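Local structure of 6-aminohexanoate-cyclic-dimer hydrolase (Arthrobacter sp., 3A2Q) at residues His34-Val45 against Gly153-Leu162; Gly124-Glu132 against Pro394-Ala402. The protein hydrolyses the cyclic dimer of 6-aminohexanoate, a by-product of nylon-6 manufacture, to the linear dimer, opening an amide bond of the ring. The protein carries 1 engineered substitution. All coordinates share one frame; numbering follows the deposited sequence.

Interaction 1. Residues His34-Val45 against Gly153-Leu162; sequences HVQAVNPEINAV and GSGAAVAAAL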
loop_
_atom_site.group_PDB
_atom_site.type_symbol
_atom_site.label_atom_id
_atom_site.label_comp_id
_atom_site.label_asym_id
_atom_site.label_seq_id
_atom_site.Cartn_x
_atom_site.Cartn_y
_atom_site.Cartn_z
ATOM N N HIS A 34 3.807 -1.164 23.879
ATOM C CA HIS A 34 3.763 -2.303 22.973
ATOM C C HIS A 34 4.778 -2.124 21.846
ATOM O O HIS A 34 5.495 -3.058 21.487
ATOM C CB HIS A 34 2.352 -2.453 22.398
ATOM C CG HIS A 34 2.198 -3.612 21.466
ATOM N ND1 HIS A 34 2.426 -4.915 21.852
ATOM C CD2 HIS A 34 1.837 -3.665 20.162
ATOM C CE1 HIS A 34 2.212 -5.720 20.828
ATOM N NE2 HIS A 34 1.854 -4.986 19.790
ATOM N N VAL A 35 4.840 -0.916 21.294
ATOM C CA VAL A 35 5.775 -0.613 20.215
ATOM C C VAL A 35 7.216 -0.835 20.676
ATOM O O VAL A 35 8.015 -1.466 19.984
ATOM C CB VAL A 35 5.616 0.853 19.739
ATOM C CG1 VAL A 35 6.703 1.206 18.742
ATOM C CG2 VAL A 35 4.251 1.045 19.104
ATOM N N GLN A 36 7.542 -0.313 21.853
ATOM C CA GLN A 36 8.887 -0.446 22.405
ATOM C C GLN A 36 9.310 -1.900 22.602
ATOM O O GLN A 36 10.482 -2.245 22.429
ATOM C CB GLN A 36 8.968 0.290 23.741
ATOM C CG GLN A 36 8.672 1.773 23.635
ATOM C CD GLN A 36 8.817 2.484 24.960
ATOM O OE1 GLN A 36 8.134 2.158 25.933
ATOM N NE2 GLN A 36 9.713 3.464 25.007
ATOM N N ALA A 37 8.353 -2.747 22.958
ATOM C CA ALA A 37 8.617 -4.161 23.198
ATOM C C ALA A 37 8.704 -5.027 21.942
ATOM O O ALA A 37 9.614 -5.849 21.804
ATOM C CB ALA A 37 7.549 -4.724 24.128
ATOM N N VAL A 38 7.757 -4.834 21.029
ATOM C CA VAL A 38 7.686 -5.626 19.804
ATOM C C VAL A 38 8.448 -5.100 18.588
ATOM O O VAL A 38 9.046 -5.883 17.849
ATOM C CB VAL A 38 6.202 -5.846 19.405
ATOM C CG1 VAL A 38 6.104 -6.448 18.015
ATOM C CG2 VAL A 38 5.535 -6.757 20.418
ATOM N N ASN A 39 8.434 -3.787 18.379
ATOM C CA ASN A 39 9.112 -3.212 17.221
ATOM C C ASN A 39 10.582 -3.582 17.048
ATOM O O ASN A 39 11.061 -3.710 15.921
ATOM C CB ASN A 39 8.982 -1.691 17.217
ATOM C CG ASN A 39 9.438 -1.083 15.913
ATOM O OD1 ASN A 39 8.913 -1.411 14.846
ATOM N ND2 ASN A 39 10.420 -0.197 15.984
ATOM N N PRO A 40 11.329 -3.747 18.152
ATOM C CA PRO A 40 12.741 -4.104 17.968
ATOM C C PRO A 40 12.921 -5.378 17.144
ATOM O O PRO A 40 13.890 -5.518 16.399
ATOM C CB PRO A 40 13.252 -4.261 19.399
ATOM C CG PRO A 40 12.362 -3.344 20.190
ATOM C CD PRO A 40 11.005 -3.573 19.581
ATOM N N GLU A 41 11.973 -6.300 17.265
ATOM C CA GLU A 41 12.053 -7.558 16.535
ATOM C C GLU A 41 11.711 -7.468 15.048
ATOM O O GLU A 41 12.203 -8.264 14.250
ATOM C CB GLU A 41 11.150 -8.603 17.188
ATOM C CG GLU A 41 11.540 -8.957 18.608
ATOM C CD GLU A 41 10.861 -10.220 19.091
ATOM O OE1 GLU A 41 11.131 -11.297 18.516
ATOM O OE2 GLU A 41 10.058 -10.138 20.042
ATOM N N ILE A 42 10.880 -6.504 14.666
ATOM C CA ILE A 42 10.492 -6.390 13.267
ATOM C C ILE A 42 11.016 -5.170 12.508
ATOM O O ILE A 42 10.959 -5.142 11.280
ATOM C CB ILE A 42 8.953 -6.466 13.118
ATOM C CG1 ILE A 42 8.279 -5.406 13.989
ATOM C CG2 ILE A 42 8.467 -7.848 13.513
ATOM C CD1 ILE A 42 6.765 -5.378 13.852
ATOM N N ASN A 43 11.528 -4.171 13.224
ATOM C CA ASN A 43 12.078 -2.972 12.587
ATOM C C ASN A 43 11.058 -2.360 11.615
ATOM O O ASN A 43 11.384 -2.036 10.472
ATOM C CB ASN A 43 13.380 -3.346 11.860
ATOM C CG ASN A 43 14.114 -2.140 11.286
ATOM O OD1 ASN A 43 14.188 -1.083 11.913
ATOM N ND2 ASN A 43 14.683 -2.306 10.096
ATOM N N ALA A 44 9.823 -2.209 12.092
ATOM C CA ALA A 44 8.728 -1.649 11.300
ATOM C C ALA A 44 8.682 -0.125 11.423
ATOM O O ALA A 44 8.701 0.588 10.417
ATOM C CB ALA A 44 7.408 -2.252 11.751
ATOM N N VAL A 45 8.597 0.363 12.660
ATOM C CA VAL A 45 8.580 1.799 12.924
ATOM C C VAL A 45 10.038 2.236 13.015
ATOM O O VAL A 45 10.746 1.840 13.941
ATOM C CB VAL A 45 7.884 2.123 14.262
ATOM C CG1 VAL A 45 7.961 3.621 14.539
ATOM C CG2 VAL A 45 6.440 1.677 14.221
ATOM N N GLY A 153 6.811 -1.462 6.087
ATOM C CA GLY A 153 6.791 -1.086 7.490
ATOM C C GLY A 153 5.384 -0.873 8.017
ATOM O O GLY A 153 5.060 -1.273 9.131
ATOM N N SER A 154 4.535 -0.243 7.211
ATOM C CA SER A 154 3.165 0.007 7.630
ATOM C C SER A 154 2.385 -1.295 7.692
ATOM O O SER A 154 1.612 -1.510 8.622
ATOM C CB SER A 154 2.485 0.991 6.675
ATOM O OG SER A 154 3.073 2.275 6.783
ATOM N N GLY A 155 2.584 -2.164 6.703
ATOM C CA GLY A 155 1.883 -3.435 6.708
ATOM C C GLY A 155 2.228 -4.255 7.943
ATOM O O GLY A 155 1.344 -4.775 8.627
ATOM N N ALA A 156 3.521 -4.361 8.236
ATOM C CA ALA A 156 3.990 -5.119 9.397
ATOM C C ALA A 156 3.518 -4.483 10.699
ATOM O O ALA A 156 3.118 -5.180 11.633
ATOM C CB ALA A 156 5.517 -5.202 9.385
ATOM N N ALA A 157 3.570 -3.155 10.760
ATOM C CA ALA A 157 3.153 -2.436 11.958
ATOM C C ALA A 157 1.715 -2.774 12.325
ATOM O O ALA A 157 1.418 -3.097 13.472
ATOM C CB ALA A 157 3.302 -0.937 11.746
ATOM N N VAL A 158 0.818 -2.702 11.346
ATOM C CA VAL A 158 -0.584 -3.007 11.588
ATOM C C VAL A 158 -0.788 -4.481 11.935
ATOM O O VAL A 158 -1.613 -4.820 12.778
ATOM C CB VAL A 158 -1.453 -2.629 10.359
ATOM C CG1 VAL A 158 -2.909 -3.040 10.596
ATOM C CG2 VAL A 158 -1.361 -1.128 10.113
ATOM N N ALA A 159 -0.019 -5.354 11.294
ATOM C CA ALA A 159 -0.128 -6.784 11.553
ATOM C C ALA A 159 0.303 -7.116 12.986
ATOM O O ALA A 159 -0.185 -8.073 13.579
ATOM C CB ALA A 159 0.726 -7.553 10.559
ATOM N N ALA A 160 1.212 -6.312 13.530
ATOM C CA ALA A 160 1.721 -6.516 14.886
ATOM C C ALA A 160 1.035 -5.620 15.913
ATOM O O ALA A 160 1.487 -5.508 17.052
ATOM C CB ALA A 160 3.219 -6.278 14.917
ATOM N N ALA A 161 -0.051 -4.978 15.498
ATOM C CA ALA A 161 -0.824 -4.102 16.370
ATOM C C ALA A 161 -0.075 -2.893 16.931
ATOM O O ALA A 161 -0.392 -2.418 18.021
ATOM C CB ALA A 161 -1.425 -4.914 17.512
ATOM N N LEU A 162 0.910 -2.384 16.193
ATOM C CA LEU A 162 1.640 -1.211 16.658
ATOM C C LEU A 162 0.731 0.001 16.441
ATOM O O LEU A 162 0.982 1.090 16.958
ATOM C CB LEU A 162 2.951 -1.043 15.887
ATOM C CG LEU A 162 3.851 -2.280 15.796
ATOM C CD1 LEU A 162 5.204 -1.875 15.228
ATOM C CD2 LEU A 162 4.023 -2.910 17.169
#

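Interaction 2. Residues Gly124-Glu132 against Pro394-Ala402; sequences GNQVTTEPE and PEIGELMLA. With ACA (6-aminohexanoic acid), chain B; ACA (6-aminohexanoic acid), chain C.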
loop_
_atom_site.group_PDB
_atom_site.type_symbol
_atom_site.label_atom_id
_atom_site.label_comp_id
_atom_site.label_asym_id
_atom_site.label_seq_id
_atom_site.Cartn_x
_atom_site.Cartn_y
_atom_site.Cartn_z
ATOM N N GLY A 124 11.036 3.850 -2.265
ATOM C CA GLY A 124 9.997 2.886 -2.607
ATOM C C GLY A 124 10.293 2.084 -3.860
ATOM O O GLY A 124 9.379 1.611 -4.533
ATOM N N ASN A 125 11.574 1.895 -4.155
ATOM C CA ASN A 125 11.976 1.196 -5.363
ATOM C C ASN A 125 12.078 -0.333 -5.313
ATOM O O ASN A 125 12.778 -0.925 -6.131
ATOM C CB ASN A 125 13.305 1.770 -5.863
ATOM C CG ASN A 125 13.503 1.568 -7.351
ATOM O OD1 ASN A 125 14.596 1.226 -7.804
ATOM N ND2 ASN A 125 12.444 1.787 -8.124
ATOM N N GLN A 126 11.385 -0.976 -4.379
ATOM C CA GLN A 126 11.428 -2.441 -4.292
ATOM C C GLN A 126 10.111 -2.983 -3.758
ATOM O O GLN A 126 9.319 -2.232 -3.193
ATOM C CB GLN A 126 12.550 -2.906 -3.350
ATOM C CG GLN A 126 13.983 -2.531 -3.744
ATOM C CD GLN A 126 14.437 -3.158 -5.053
ATOM O OE1 GLN A 126 13.986 -4.238 -5.430
ATOM N NE2 GLN A 126 15.353 -2.486 -5.744
ATOM N N VAL A 127 9.875 -4.283 -3.942
ATOM C CA VAL A 127 8.666 -4.911 -3.417
ATOM C C VAL A 127 8.976 -5.729 -2.160
ATOM O O VAL A 127 8.279 -6.683 -1.807
ATOM C CB VAL A 127 7.935 -5.787 -4.467
ATOM C CG1 VAL A 127 7.131 -4.892 -5.398
ATOM C CG2 VAL A 127 8.925 -6.631 -5.250
ATOM N N THR A 128 10.065 -5.352 -1.504
ATOM C CA THR A 128 10.446 -5.934 -0.229
ATOM C C THR A 128 10.929 -4.699 0.517
ATOM O O THR A 128 11.204 -3.678 -0.111
ATOM C CB THR A 128 11.579 -6.970 -0.326
ATOM O OG1 THR A 128 11.732 -7.589 0.958
ATOM C CG2 THR A 128 12.897 -6.318 -0.719
ATOM N N THR A 129 11.024 -4.776 1.838
ATOM C CA THR A 129 11.431 -3.615 2.628
ATOM C C THR A 129 12.725 -3.909 3.370
ATOM O O THR A 129 12.714 -4.208 4.562
ATOM C CB THR A 129 10.311 -3.238 3.627
ATOM O OG1 THR A 129 9.087 -3.043 2.907
ATOM C CG2 THR A 129 10.644 -1.958 4.372
ATOM N N GLU A 130 13.834 -3.821 2.643
ATOM C CA GLU A 130 15.161 -4.092 3.192
ATOM C C GLU A 130 16.156 -3.031 2.711
ATOM O O GLU A 130 17.133 -3.337 2.023
ATOM C CB GLU A 130 15.610 -5.488 2.746
ATOM C CG GLU A 130 14.680 -6.603 3.231
ATOM C CD GLU A 130 14.868 -7.906 2.481
ATOM O OE1 GLU A 130 16.027 -8.345 2.324
ATOM O OE2 GLU A 130 13.855 -8.500 2.053
ATOM N N PRO A 131 15.912 -1.763 3.073
ATOM C CA PRO A 131 16.790 -0.662 2.670
ATOM C C PRO A 131 18.131 -0.739 3.387
ATOM O O PRO A 131 18.202 -1.204 4.525
ATOM C CB PRO A 131 16.011 0.571 3.103
ATOM C CG PRO A 131 15.314 0.096 4.339
ATOM C CD PRO A 131 14.817 -1.272 3.928
ATOM N N GLU A 132 19.184 -0.277 2.724
ATOM C CA GLU A 132 20.510 -0.263 3.328
ATOM C C GLU A 132 20.513 0.738 4.482
ATOM O O GLU A 132 21.155 0.524 5.511
ATOM C CB GLU A 132 21.559 0.158 2.295
ATOM C CG GLU A 132 21.902 -0.910 1.270
ATOM C CD GLU A 132 22.793 -0.389 0.156
ATOM O OE1 GLU A 132 23.665 0.463 0.435
ATOM O OE2 GLU A 132 22.628 -0.841 -0.997
ATOM N N PRO A 394 8.833 -14.396 -0.002
ATOM C CA PRO A 394 10.290 -14.559 -0.028
ATOM C C PRO A 394 10.963 -14.402 1.333
ATOM O O PRO A 394 10.434 -13.751 2.234
ATOM C CB PRO A 394 10.746 -13.483 -1.017
ATOM C CG PRO A 394 9.665 -12.443 -0.931
ATOM C CD PRO A 394 8.411 -13.269 -0.852
ATOM N N GLU A 395 12.134 -15.010 1.480
ATOM C CA GLU A 395 12.883 -14.894 2.725
ATOM C C GLU A 395 13.630 -13.564 2.680
ATOM O O GLU A 395 13.915 -13.044 1.597
ATOM C CB GLU A 395 13.901 -16.039 2.858
ATOM C CG GLU A 395 13.289 -17.425 2.918
ATOM C CD GLU A 395 14.329 -18.519 3.109
ATOM O OE1 GLU A 395 15.309 -18.556 2.335
ATOM O OE2 GLU A 395 14.164 -19.348 4.028
ATOM N N ILE A 396 13.933 -13.008 3.848
ATOM C CA ILE A 396 14.684 -11.760 3.924
ATOM C C ILE A 396 15.978 -11.961 3.133
ATOM O O ILE A 396 16.629 -13.002 3.258
ATOM C CB ILE A 396 15.061 -11.414 5.387
ATOM C CG1 ILE A 396 13.806 -11.058 6.187
ATOM C CG2 ILE A 396 16.061 -10.260 5.412
ATOM C CD1 ILE A 396 13.090 -9.823 5.681
ATOM N N GLY A 397 16.335 -10.980 2.313
ATOM C CA GLY A 397 17.551 -11.071 1.524
ATOM C C GLY A 397 17.367 -11.609 0.116
ATOM O O GLY A 397 18.138 -11.285 -0.790
ATOM N N GLU A 398 16.332 -12.417 -0.077
ATOM C CA GLU A 398 16.062 -13.022 -1.374
ATOM C C GLU A 398 15.881 -12.043 -2.542
ATOM O O GLU A 398 16.427 -12.259 -3.622
ATOM C CB GLU A 398 14.831 -13.923 -1.261
ATOM C CG GLU A 398 14.617 -14.845 -2.439
ATOM C CD GLU A 398 13.345 -15.658 -2.303
ATOM O OE1 GLU A 398 13.079 -16.166 -1.193
ATOM O OE2 GLU A 398 12.618 -15.799 -3.308
ATOM N N LEU A 399 15.128 -10.965 -2.335
ATOM C CA LEU A 399 14.883 -10.017 -3.419
ATOM C C LEU A 399 15.910 -8.894 -3.603
ATOM O O LEU A 399 15.859 -8.164 -4.597
ATOM C CB LEU A 399 13.474 -9.421 -3.284
ATOM C CG LEU A 399 12.309 -10.422 -3.346
ATOM C CD1 LEU A 399 10.981 -9.668 -3.489
ATOM C CD2 LEU A 399 12.494 -11.362 -4.525
ATOM N N MET A 400 16.837 -8.750 -2.661
ATOM C CA MET A 400 17.863 -7.715 -2.777
ATOM C C MET A 400 19.037 -8.268 -3.579
ATOM O O MET A 400 19.704 -9.211 -3.158
ATOM C CB MET A 400 18.332 -7.260 -1.393
ATOM C CG MET A 400 17.267 -6.527 -0.587
ATOM S SD MET A 400 16.607 -5.067 -1.434
ATOM C CE MET A 400 17.857 -3.831 -1.030
ATOM N N LEU A 401 19.274 -7.676 -4.744
ATOM C CA LEU A 401 20.344 -8.113 -5.635
ATOM C C LEU A 401 21.701 -7.496 -5.310
ATOM O O LEU A 401 21.804 -6.303 -5.022
ATOM C CB LEU A 401 19.967 -7.781 -7.079
ATOM C CG LEU A 401 18.614 -8.323 -7.544
ATOM C CD1 LEU A 401 18.253 -7.708 -8.879
ATOM C CD2 LEU A 401 18.664 -9.838 -7.633
ATOM N N ALA A 402 22.745 -8.317 -5.371
ATOM C CA ALA A 402 24.101 -7.863 -5.087
ATOM C C ALA A 402 24.556 -6.840 -6.113
ATOM O O ALA A 402 24.347 -7.018 -7.308
ATOM C CB ALA A 402 25.056 -9.047 -5.083
HETATM C C ACA B . 9.168 3.290 -8.474
HETATM O O ACA B . 10.171 3.109 -7.784
HETATM C C2 ACA B . 8.416 4.602 -8.397
HETATM C C3 ACA B . 8.212 5.066 -6.965
HETATM C C4 ACA B . 6.908 4.519 -6.406
HETATM C C5 ACA B . 7.068 3.991 -4.992
HETATM C C6 ACA B . 5.947 3.021 -4.638
HETATM N N ACA B . 6.419 1.641 -4.539
HETATM C C ACA C . 5.876 0.619 -5.192
HETATM O O ACA C . 4.738 0.662 -5.669
HETATM C C2 ACA C . 6.731 -0.633 -5.320
HETATM C C3 ACA C . 7.050 -0.995 -6.767
HETATM C C4 ACA C . 8.256 -0.229 -7.314
HETATM C C5 ACA C . 8.127 -0.004 -8.821
HETATM C C6 ACA C . 9.156 0.986 -9.359
HETATM N N ACA C . 8.688 2.371 -9.308
HETATM O O HOH W 1 13.615 -10.419 0.216
#

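Interaction 1. Residues His34-Val45 against Gly153-Leu162
Leu162 pushes its isobutyl group into the inner side of segment 34-45, and His34 grips the turn just before it. The imidazole meets the carbonyl of Ala160 edge-on: NE2 donates to Ala160 O over 2.8 Å, a fairly straight bond with the oxygen almost in the ring plane and the donor nearly along the C=O axis. With CG anti to the backbone N (chi1 -179°), the ring swings beside its own helix, where CB of Val38 lies over one face, offset toward the rim, while CD2 of the ring touches CD2 of Leu162 at 3.8 Å. An alanine at His34 would take away this N-H donor and is likely to leave the Ala160 carbonyl without its mate and one flank of Leu162 less covered. The carbonyl belongs to the end of helix 152-159, closed by a Schellman motif: Ala161, with positive phi, is its C-prime residue, Leu162 N returns to Ala157 O and Ala161 N to Val158 O. In this amidase-family fold the contact thus packs helix 24-42 and the start of strand 45-48, outermost in the sheet of this chain, against helix 152-159. The two methyls of Leu162 divide the work. CD2 faces His34 and Val38, whereas CD1 slips past CG2 of Val45, 3.9 Å away, and meets CD1 of Ile42 tip to tip. CG2 of Val35 crosses the leucine at about a right angle. Asn39 OD1, also beside CD1, accepts Val45 N at 2.8 Å and, weakly, Ala44 N, while its ND2 donates to Val45 O in the carbonyl plane, fixing the amide's rotation. Beyond Ile42, whose CD1 rests 3.8 Å from CB of Ala160, CB of Ala44 sits over Gly153 O.

Interaction 2. Residues Gly124-Glu132 against Pro394-Ala402
Gln126 brings its CG to 4.3 Å from SD of Met400, while its amide NE2 turns to Ser412 OG. Just before it, Gly124 and Asn125 face the two 6-aminohexanoate units of the bound cyclic dimer: Asn125 ND2 donates to O of the chain B unit over 2.7 Å, and the amide N of that unit reaches Gly124 O. Gln411, also of the pocket, holds the same ND2 through OE1. Val127 then puts its two methyls to different uses, CG1 beside C3 of the chain C unit and CG2 obliquely against CD1 of Leu399, 4.1 Å apart. At Thr128 the branches divide by polarity. The hydroxyl lies anti to the backbone N (chi1 -172°), bonded to Ser146 OG and donating to Glu130 OE2 at 2.6 Å; CG2 lies against Leu399 CB and Met400 SD. Glu130 takes the largest share of the contact. Its chain runs out extended beyond CG, and OE1 accepts Gly397 N on the syn side at 2.7 Å, though the N-H is bent (136°). Thr128 meets OE2 on the anti side, and both donors are tilted 29° from the carboxylate plane. A water also donates to OE2 over 2.7 Å and to Glu395 O, and accepts Leu399 N. These bonds hold the buried carboxylate from several directions, and CG2 of Ile396 lies 3.6 Å from OE1 of Glu130. Met400, bent at chi2 and chi3, curls its CE back to the Glu130 carbonyl. The carboxylate thus grips a type II beta turn, Glu395 to Glu398, with glycine at its third position, and joins that loop to the one whose Gly124-Gln126 start lines the substrate pocket of this amidase-family hydrolase.

Interactions 1 and 2 lie with their centres 18 Å apart and come into packing contact where Gly153 N approaches Thr129 OG1 at 4.2 Å. Their segments alternate along the chain: 34-45 is followed by 124-132, then 153-162 and finally 394-402. Between the two middle segments lies Ser150, hydrogen-bonded to the ligand; it and Lys72 probably both belong to the charge relay system of this amidase. The side chain of Gln126 is about 6 Å from that of Ser150. Gly153 is about 9 Å from the side chain of Ser150 and about 7 Å from that of Lys72. Interaction 2 borders the bound cyclic dimer directly, whereas Gly153 of interaction 1 stands about 12 Å from it.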